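Local structure of Lin1889 protein (Listeria innocua Clip11262, 3B57) at residues E5-A10 with T50-A55; S42-D47 with T174-T179; T156-F161 with D190-L195. The protein is of unknown function but binds magnesium through an HD domain, as in metal-dependent phosphohydrolases of that superfamily. All coordinates share one frame; numbering follows the deposited sequence.

Contact 1: E5-A10 with T50-A55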
loop_
_atom_site.group_PDB
_atom_site.type_symbol
_atom_site.label_atom_id
_atom_site.label_comp_id
_atom_site.label_asym_id
_atom_site.label_seq_id
_atom_site.Cartn_x
_atom_site.Cartn_y
_atom_site.Cartn_z
ATOM N N GLU A 5 -5.566 -36.781 0.016
ATOM C CA GLU A 5 -5.644 -36.637 -1.429
ATOM C C GLU A 5 -6.657 -35.585 -1.876
ATOM O O GLU A 5 -6.361 -34.772 -2.758
ATOM C CB GLU A 5 -5.971 -37.985 -2.071
ATOM C CG GLU A 5 -4.761 -38.664 -2.704
ATOM C CD GLU A 5 -4.004 -37.735 -3.657
ATOM O OE1 GLU A 5 -4.638 -36.826 -4.248
ATOM O OE2 GLU A 5 -2.779 -37.925 -3.823
ATOM N N ILE A 6 -7.845 -35.618 -1.270
ATOM C CA ILE A 6 -8.913 -34.675 -1.583
ATOM C C ILE A 6 -8.415 -33.251 -1.378
ATOM O O ILE A 6 -8.649 -32.370 -2.208
ATOM C CB ILE A 6 -10.147 -34.901 -0.680
ATOM C CG1 ILE A 6 -10.724 -36.293 -0.921
ATOM C CG2 ILE A 6 -11.215 -33.844 -0.964
ATOM C CD1 ILE A 6 -12.045 -36.536 -0.210
ATOM N N ILE A 7 -7.724 -33.031 -0.265
ATOM C CA ILE A 7 -7.187 -31.711 0.034
ATOM C C ILE A 7 -6.238 -31.283 -1.073
ATOM O O ILE A 7 -6.298 -30.151 -1.553
ATOM C CB ILE A 7 -6.402 -31.694 1.354
ATOM C CG1 ILE A 7 -7.336 -31.973 2.529
ATOM C CG2 ILE A 7 -5.733 -30.350 1.523
ATOM C CD1 ILE A 7 -8.423 -30.946 2.704
ATOM N N LEU A 8 -5.370 -32.201 -1.478
ATOM C CA LEU A 8 -4.396 -31.923 -2.524
ATOM C C LEU A 8 -5.082 -31.523 -3.825
ATOM O O LEU A 8 -4.659 -30.588 -4.509
ATOM C CB LEU A 8 -3.539 -33.157 -2.779
ATOM C CG LEU A 8 -2.178 -32.825 -3.374
ATOM C CD1 LEU A 8 -1.243 -32.451 -2.226
ATOM C CD2 LEU A 8 -1.636 -34.020 -4.143
ATOM N N SER A 9 -6.139 -32.257 -4.159
ATOM C CA SER A 9 -6.915 -32.020 -5.366
ATOM C C SER A 9 -7.558 -30.632 -5.328
ATOM O O SER A 9 -7.444 -29.851 -6.272
ATOM C CB SER A 9 -7.987 -33.106 -5.488
ATOM O OG SER A 9 -8.864 -32.860 -6.577
ATOM N N ALA A 10 -8.233 -30.339 -4.221
ATOM C CA ALA A 10 -8.885 -29.051 -4.035
ATOM C C ALA A 10 -7.838 -27.956 -4.180
ATOM O O ALA A 10 -8.064 -26.937 -4.829
ATOM C CB ALA A 10 -9.524 -28.985 -2.654
ATOM N N THR A 50 -12.502 -30.430 7.560
ATOM C CA THR A 50 -13.649 -29.607 7.277
ATOM C C THR A 50 -13.221 -28.136 7.111
ATOM O O THR A 50 -13.776 -27.404 6.280
ATOM C CB THR A 50 -14.681 -29.796 8.403
ATOM O OG1 THR A 50 -15.858 -30.395 7.853
ATOM C CG2 THR A 50 -15.030 -28.487 9.079
ATOM N N ILE A 51 -12.209 -27.740 7.890
ATOM C CA ILE A 51 -11.632 -26.387 7.903
ATOM C C ILE A 51 -10.775 -26.122 6.670
ATOM O O ILE A 51 -10.946 -25.117 5.983
ATOM C CB ILE A 51 -10.735 -26.196 9.173
ATOM C CG1 ILE A 51 -11.626 -26.111 10.426
ATOM C CG2 ILE A 51 -9.820 -24.973 9.021
ATOM C CD1 ILE A 51 -10.884 -26.289 11.741
ATOM N N GLU A 52 -9.851 -27.035 6.406
ATOM C CA GLU A 52 -8.939 -26.922 5.277
ATOM C C GLU A 52 -9.642 -26.692 3.926
ATOM O O GLU A 52 -9.148 -25.929 3.098
ATOM C CB GLU A 52 -8.072 -28.177 5.219
ATOM C CG GLU A 52 -6.635 -27.914 4.873
ATOM C CD GLU A 52 -5.709 -28.863 5.599
ATOM O OE1 GLU A 52 -5.921 -29.027 6.826
ATOM O OE2 GLU A 52 -4.773 -29.425 4.965
ATOM N N LEU A 53 -10.789 -27.338 3.705
ATOM C CA LEU A 53 -11.500 -27.165 2.444
ATOM C C LEU A 53 -12.336 -25.910 2.460
ATOM O O LEU A 53 -12.368 -25.173 1.476
ATOM C CB LEU A 53 -12.414 -28.348 2.135
ATOM C CG LEU A 53 -11.772 -29.671 1.731
ATOM C CD1 LEU A 53 -12.840 -30.744 1.643
ATOM C CD2 LEU A 53 -11.050 -29.503 0.419
ATOM N N ALA A 54 -13.029 -25.649 3.555
ATOM C CA ALA A 54 -13.827 -24.441 3.573
ATOM C C ALA A 54 -12.875 -23.281 3.313
ATOM O O ALA A 54 -13.212 -22.358 2.582
ATOM C CB ALA A 54 -14.525 -24.278 4.906
ATOM N N ALA A 55 -11.673 -23.342 3.884
ATOM C CA ALA A 55 -10.687 -22.277 3.692
ATOM C C ALA A 55 -10.276 -22.135 2.234
ATOM O O ALA A 55 -10.151 -21.025 1.726
ATOM C CB ALA A 55 -9.458 -22.539 4.534
#
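Leu53 meets three side chains of helix 3-15, and all three contacts are apolar. Its CD2 packs against CB of Ala10 at 3.5 Å. Its CD1 lies 4.4 Å from CG2 of Ile6, a looser touch. Ile7 is its chief partner and covers the branch point, with Ile7 CD1 3.7 Å from Leu53 CG. In Ile7, chi1 (-65°) puts CG1 anti to the carbonyl carbon. Chi2 (-62°) then sets CD1, which touches Leu53.

A second kind of contact involves Glu52, whose chain crosses Ile7 at about a right angle. Both its aliphatic part and its carboxylate touch Ile7. Glu52 CB lies 3.8 Å from Ile7 CD1. The carboxylate passes beside the other branch, with OE2 3.7 Å from Ile7 CG2. That approach is packing and not a polar bond. Glu52 also touches Trp34 and Lys38 of helix 27-44.

The axes of 5-10 and 50-55 run nearly parallel, 10° apart, and approach to 10.2 Å. Trp79 lies against Ile6 and Ala10, and Ile93 against Leu53, so other helices complete the core here.

No hydrogen bond or salt bridge joins the two segments. Their association therefore rests on shape and on the exclusion of water. Ile6, Ala10 and Leu53 are buried, and Ile7 is partly exposed. Glu52, also partly exposed, adds its carboxylate without a polar partner across the contact.

Contact 2: S42-D47 with T174-T179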
loop_
_atom_site.group_PDB
_atom_site.type_symbol
_atom_site.label_atom_id
_atom_site.label_comp_id
_atom_site.label_asym_id
_atom_site.label_seq_id
_atom_site.Cartn_x
_atom_site.Cartn_y
_atom_site.Cartn_z
ATOM N N SER A 42 -4.566 -25.866 14.991
ATOM C CA SER A 42 -3.583 -26.612 15.768
ATOM C C SER A 42 -3.550 -26.142 17.221
ATOM O O SER A 42 -2.849 -26.717 18.051
ATOM C CB SER A 42 -2.190 -26.441 15.170
ATOM O OG SER A 42 -1.530 -25.380 15.838
ATOM N N LYS A 43 -4.292 -25.088 17.524
ATOM C CA LYS A 43 -4.319 -24.589 18.884
ATOM C C LYS A 43 -5.730 -24.320 19.348
ATOM O O LYS A 43 -5.972 -24.133 20.540
ATOM C CB LYS A 43 -3.484 -23.318 19.022
ATOM C CG LYS A 43 -1.996 -23.562 18.981
ATOM C CD LYS A 43 -1.244 -22.358 19.492
ATOM C CE LYS A 43 0.245 -22.616 19.423
ATOM N NZ LYS A 43 0.578 -23.072 18.044
ATOM N N GLU A 44 -6.672 -24.293 18.416
ATOM C CA GLU A 44 -8.060 -24.057 18.793
ATOM C C GLU A 44 -8.930 -25.279 18.513
ATOM O O GLU A 44 -10.112 -25.302 18.850
ATOM C CB GLU A 44 -8.608 -22.854 18.042
ATOM C CG GLU A 44 -7.890 -21.567 18.333
ATOM C CD GLU A 44 -8.249 -20.991 19.688
ATOM O OE1 GLU A 44 -9.457 -20.835 19.964
ATOM O OE2 GLU A 44 -7.328 -20.679 20.474
ATOM N N GLY A 45 -8.343 -26.291 17.885
ATOM C CA GLY A 45 -9.094 -27.497 17.588
ATOM C C GLY A 45 -10.099 -27.388 16.454
ATOM O O GLY A 45 -10.156 -26.368 15.768
ATOM N N GLY A 46 -10.883 -28.451 16.260
ATOM C CA GLY A 46 -11.891 -28.492 15.211
ATOM C C GLY A 46 -11.548 -29.526 14.153
ATOM O O GLY A 46 -10.441 -30.062 14.149
ATOM N N ASP A 47 -12.497 -29.811 13.263
ATOM C CA ASP A 47 -12.309 -30.779 12.173
ATOM C C ASP A 47 -11.381 -30.148 11.130
ATOM O O ASP A 47 -11.827 -29.390 10.260
ATOM C CB ASP A 47 -13.670 -31.106 11.526
ATOM C CG ASP A 47 -13.621 -32.312 10.569
ATOM O OD1 ASP A 47 -12.620 -32.457 9.814
ATOM O OD2 ASP A 47 -14.609 -33.102 10.563
ATOM N N THR A 174 -11.123 -15.784 18.490
ATOM C CA THR A 174 -10.218 -16.862 18.838
ATOM C C THR A 174 -8.977 -16.249 19.461
ATOM O O THR A 174 -8.397 -15.299 18.919
ATOM C CB THR A 174 -9.771 -17.637 17.589
ATOM O OG1 THR A 174 -10.784 -18.572 17.221
ATOM C CG2 THR A 174 -8.464 -18.359 17.835
ATOM N N GLU A 175 -8.559 -16.794 20.593
ATOM C CA GLU A 175 -7.375 -16.285 21.253
ATOM C C GLU A 175 -6.132 -16.548 20.427
ATOM O O GLU A 175 -5.218 -15.728 20.403
ATOM C CB GLU A 175 -7.219 -16.919 22.629
ATOM C CG GLU A 175 -7.403 -15.919 23.741
ATOM C CD GLU A 175 -8.731 -15.191 23.645
ATOM O OE1 GLU A 175 -8.879 -14.148 24.326
ATOM O OE2 GLU A 175 -9.627 -15.664 22.898
ATOM N N THR A 176 -6.079 -17.688 19.756
ATOM C CA THR A 176 -4.901 -17.973 18.957
ATOM C C THR A 176 -4.843 -16.922 17.867
ATOM O O THR A 176 -3.813 -16.281 17.661
ATOM C CB THR A 176 -4.960 -19.378 18.341
ATOM O OG1 THR A 176 -5.040 -20.349 19.391
ATOM C CG2 THR A 176 -3.716 -19.654 17.511
ATOM N N ALA A 177 -5.964 -16.731 17.182
ATOM C CA ALA A 177 -6.030 -15.731 16.134
ATOM C C ALA A 177 -5.585 -14.372 16.673
ATOM O O ALA A 177 -4.793 -13.689 16.025
ATOM C CB ALA A 177 -7.445 -15.643 15.573
ATOM N N LYS A 178 -6.072 -13.989 17.858
ATOM C CA LYS A 178 -5.699 -12.696 18.465
ATOM C C LYS A 178 -4.215 -12.516 18.710
ATOM O O LYS A 178 -3.712 -11.401 18.614
ATOM C CB LYS A 178 -6.398 -12.469 19.801
ATOM C CG LYS A 178 -7.867 -12.243 19.717
ATOM C CD LYS A 178 -8.482 -12.304 21.108
ATOM C CE LYS A 178 -10.008 -12.376 21.055
ATOM N NZ LYS A 178 -10.616 -11.233 20.315
ATOM N N THR A 179 -3.505 -13.588 19.038
ATOM C CA THR A 179 -2.087 -13.423 19.285
ATOM C C THR A 179 -1.333 -13.414 17.966
ATOM O O THR A 179 -0.289 -12.787 17.865
ATOM C CB THR A 179 -1.508 -14.501 20.279
ATOM O OG1 THR A 179 -1.191 -15.698 19.571
ATOM C CG2 THR A 179 -2.517 -14.819 21.380
#
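Glu44 overlaps both Thr174 and Thr176 at the start of helix 175-179. Chi2 (-75°) bends its chain, placing CD beside Thr174 CG2. Glu44 and Thr174 meet tip to tip, with Glu44 CD 3.2 Å from Thr174 CG2. Glu44 and Thr176 lie alongside each other and run opposite ways.

The polar contact is held by one oxygen. Thr176 OG1 donates to Glu44 OE2 at 2.6 Å. The hydroxyl comes from the anti side of the carboxylate, 18° out of its plane. Thr176 N gives OE2 a second, weak bond at 3.3 Å. Thr176 thus offers both its hydroxyl and its backbone N-H to the same oxygen. Lys43 adds a minor touch, where its CB lies 3.4 Å from Thr176 OG1. The end of the lysine leads away.

The first turn of a helix has positive dipole character, which would tend to favour a charged Glu44. Glu175, a like charge whose OE2 lies 5.9 Å from Glu44 OE1, would tend to act the other way.

Glu44 also packs on Ile114 and Ile118 of helix 114-125, and Thr174 touches Asp121 there. After Glu44 the chain leaves helix 27-44 through Gly45, with positive phi, and Gly46. Asp47 then acts as N-cap of the next helix, its OD1 accepting from Thr50 N.

In this arrangement a carboxylate at the C-terminal end of helix 27-44 accepts from the hydroxyl, and weakly from the backbone N-H, of a threonine in the first turn of another helix. In this HD-family fold it joins helix 27-44 to helix 175-179.

Contact 3: T156-F161 with D190-L195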
loop_
_atom_site.group_PDB
_atom_site.type_symbol
_atom_site.label_atom_id
_atom_site.label_comp_id
_atom_site.label_asym_id
_atom_site.label_seq_id
_atom_site.Cartn_x
_atom_site.Cartn_y
_atom_site.Cartn_z
ATOM N N THR A 156 -11.214 8.310 2.292
ATOM C CA THR A 156 -9.789 8.111 2.145
ATOM C C THR A 156 -9.406 6.741 2.696
ATOM O O THR A 156 -9.945 6.285 3.711
ATOM C CB THR A 156 -9.002 9.219 2.887
ATOM O OG1 THR A 156 -9.094 9.023 4.305
ATOM C CG2 THR A 156 -9.576 10.588 2.546
ATOM N N THR A 157 -8.494 6.080 1.990
ATOM C CA THR A 157 -7.999 4.771 2.391
ATOM C C THR A 157 -7.515 4.851 3.846
ATOM O O THR A 157 -7.778 3.950 4.648
ATOM C CB THR A 157 -6.839 4.320 1.460
ATOM O OG1 THR A 157 -7.325 4.220 0.116
ATOM C CG2 THR A 157 -6.278 2.966 1.885
ATOM N N LEU A 158 -6.824 5.938 4.196
ATOM C CA LEU A 158 -6.348 6.104 5.565
ATOM C C LEU A 158 -7.485 5.904 6.550
ATOM O O LEU A 158 -7.319 5.220 7.549
ATOM C CB LEU A 158 -5.750 7.499 5.803
ATOM C CG LEU A 158 -5.401 7.795 7.281
ATOM C CD1 LEU A 158 -4.111 7.095 7.658
ATOM C CD2 LEU A 158 -5.256 9.296 7.518
ATOM N N GLN A 159 -8.641 6.493 6.268
ATOM C CA GLN A 159 -9.776 6.378 7.174
ATOM C C GLN A 159 -10.272 4.939 7.313
ATOM O O GLN A 159 -10.755 4.540 8.378
ATOM C CB GLN A 159 -10.917 7.292 6.721
ATOM C CG GLN A 159 -11.982 7.505 7.800
ATOM C CD GLN A 159 -11.404 8.031 9.118
ATOM O OE1 GLN A 159 -11.893 7.701 10.206
ATOM N NE2 GLN A 159 -10.364 8.858 9.021
ATOM N N HIS A 160 -10.146 4.165 6.240
ATOM C CA HIS A 160 -10.553 2.770 6.269
ATOM C C HIS A 160 -9.812 2.063 7.423
ATOM O O HIS A 160 -10.342 1.144 8.053
ATOM C CB HIS A 160 -10.241 2.118 4.920
ATOM C CG HIS A 160 -10.693 0.696 4.820
ATOM N ND1 HIS A 160 -11.997 0.312 5.050
ATOM C CD2 HIS A 160 -10.005 -0.441 4.564
ATOM C CE1 HIS A 160 -12.091 -1.001 4.943
ATOM N NE2 HIS A 160 -10.897 -1.483 4.649
ATOM N N PHE A 161 -8.588 2.503 7.709
ATOM C CA PHE A 161 -7.828 1.919 8.811
ATOM C C PHE A 161 -8.475 2.213 10.161
ATOM O O PHE A 161 -8.466 1.373 11.056
ATOM C CB PHE A 161 -6.384 2.433 8.835
ATOM C CG PHE A 161 -5.481 1.765 7.833
ATOM C CD1 PHE A 161 -5.582 2.057 6.480
ATOM C CD2 PHE A 161 -4.533 0.835 8.243
ATOM C CE1 PHE A 161 -4.751 1.429 5.559
ATOM C CE2 PHE A 161 -3.704 0.211 7.321
ATOM C CZ PHE A 161 -3.812 0.507 5.984
ATOM N N ASP A 190 2.196 1.242 13.719
ATOM C CA ASP A 190 3.402 1.995 13.419
ATOM C C ASP A 190 3.296 2.624 12.045
ATOM O O ASP A 190 3.611 3.800 11.865
ATOM C CB ASP A 190 4.626 1.094 13.478
ATOM C CG ASP A 190 5.025 0.766 14.892
ATOM O OD1 ASP A 190 4.328 1.241 15.825
ATOM O OD2 ASP A 190 6.027 0.035 15.073
ATOM N N PHE A 191 2.852 1.840 11.072
ATOM C CA PHE A 191 2.706 2.357 9.724
ATOM C C PHE A 191 1.804 3.591 9.739
ATOM O O PHE A 191 2.183 4.641 9.219
ATOM C CB PHE A 191 2.136 1.285 8.797
ATOM C CG PHE A 191 1.740 1.810 7.459
ATOM C CD1 PHE A 191 0.396 2.005 7.146
ATOM C CD2 PHE A 191 2.704 2.190 6.537
ATOM C CE1 PHE A 191 0.013 2.582 5.934
ATOM C CE2 PHE A 191 2.334 2.769 5.324
ATOM C CZ PHE A 191 0.980 2.967 5.025
ATOM N N ILE A 192 0.620 3.474 10.340
ATOM C CA ILE A 192 -0.296 4.612 10.411
ATOM C C ILE A 192 0.339 5.842 11.068
ATOM O O ILE A 192 0.317 6.940 10.499
ATOM C CB ILE A 192 -1.604 4.253 11.153
ATOM C CG1 ILE A 192 -2.425 3.316 10.283
ATOM C CG2 ILE A 192 -2.420 5.515 11.422
ATOM C CD1 ILE A 192 -2.627 3.851 8.864
ATOM N N GLN A 193 0.900 5.666 12.258
ATOM C CA GLN A 193 1.535 6.783 12.926
ATOM C C GLN A 193 2.470 7.455 11.936
ATOM O O GLN A 193 2.311 8.630 11.628
ATOM C CB GLN A 193 2.296 6.291 14.151
ATOM C CG GLN A 193 1.374 5.662 15.171
ATOM C CD GLN A 193 2.116 5.045 16.342
ATOM O OE1 GLN A 193 2.945 5.706 16.975
ATOM N NE2 GLN A 193 1.819 3.772 16.644
ATOM N N ALA A 194 3.414 6.690 11.405
ATOM C CA ALA A 194 4.373 7.212 10.443
ATOM C C ALA A 194 3.707 7.879 9.240
ATOM O O ALA A 194 4.223 8.862 8.719
ATOM C CB ALA A 194 5.298 6.093 9.972
ATOM N N LEU A 195 2.566 7.361 8.790
ATOM C CA LEU A 195 1.906 7.966 7.637
ATOM C C LEU A 195 1.473 9.382 7.987
ATOM O O LEU A 195 2.002 10.347 7.441
ATOM C CB LEU A 195 0.677 7.150 7.191
ATOM C CG LEU A 195 0.311 7.182 5.687
ATOM C CD1 LEU A 195 -1.159 6.838 5.464
ATOM C CD2 LEU A 195 0.605 8.547 5.127
#
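Ile192 pushes its CD1 methyl into a groove on helix 157-171. One wall of the groove is the ring of Phe161 and the other is the end of Leu158, one turn earlier. The methyl sits over one face of the ring, 3.9 Å from its centroid and 25° off the normal. It is offset toward the rim and comes closest to CD2, at 3.6 Å, in a CH-pi contact. On the other wall the same methyl is 3.8 Å from Leu158 CD1. CG1 of Ile192 lies anti to its own carbonyl carbon (chi1 -71°), and CG1 too rests near Phe161, 3.8 Å from CD2.

The fit also works in reverse. Leu158 CD1 is a bump that enters the notch between Ile192 and Leu195 on helix 182-198. Its distance to Leu195 CD1 is 3.7 Å. The two leucines run alongside, pointing opposite ways, while Leu158 and Ile192 cross obliquely.

Phe191 lies near the CZ end of the Phe161 ring. This is a loose touch, Phe161 CZ to Phe191 CE1 at 4.4 Å.

No hydrogen bond crosses between the segments. Within 156-161, the side chain of Thr156 caps the start of the helix, its OG1 accepting from Gln159 N at 3.2 Å.

The axes of 157-161 and 190-195 cross at -138° and approach to 11.5 Å, and the five touching residues are all buried. Helix 129-140 lies beside the pair: Thr136 touches Phe161, and Ile133 touches Phe191. Ala130 of the second subunit packs on Phe191 and Leu195, so helix 182-198 faces both its own chain and the subunit interface.

From the N terminus, helix 3-15 first meets helix 48-57 in contact 1, closing a loop that contains helix 27-44. Contact 2 starts inside that loop, at 42-47, and ends far beyond it at 174-179, so the two cross. They also touch directly, through Ile51 on Gly45 and Gly46. Contact 3 opens at 156-161, before contact 2 has closed, and ends at 190-195, so these two cross as well. Contacts 1 and 3 are in series, on opposite sides of the chain's centre. Contact 1 packs helix 3-15 on helix 48-57. Contact 3 joins helices 157-171 and 182-198, and contact 2 ties helix 27-44 to helix 175-179.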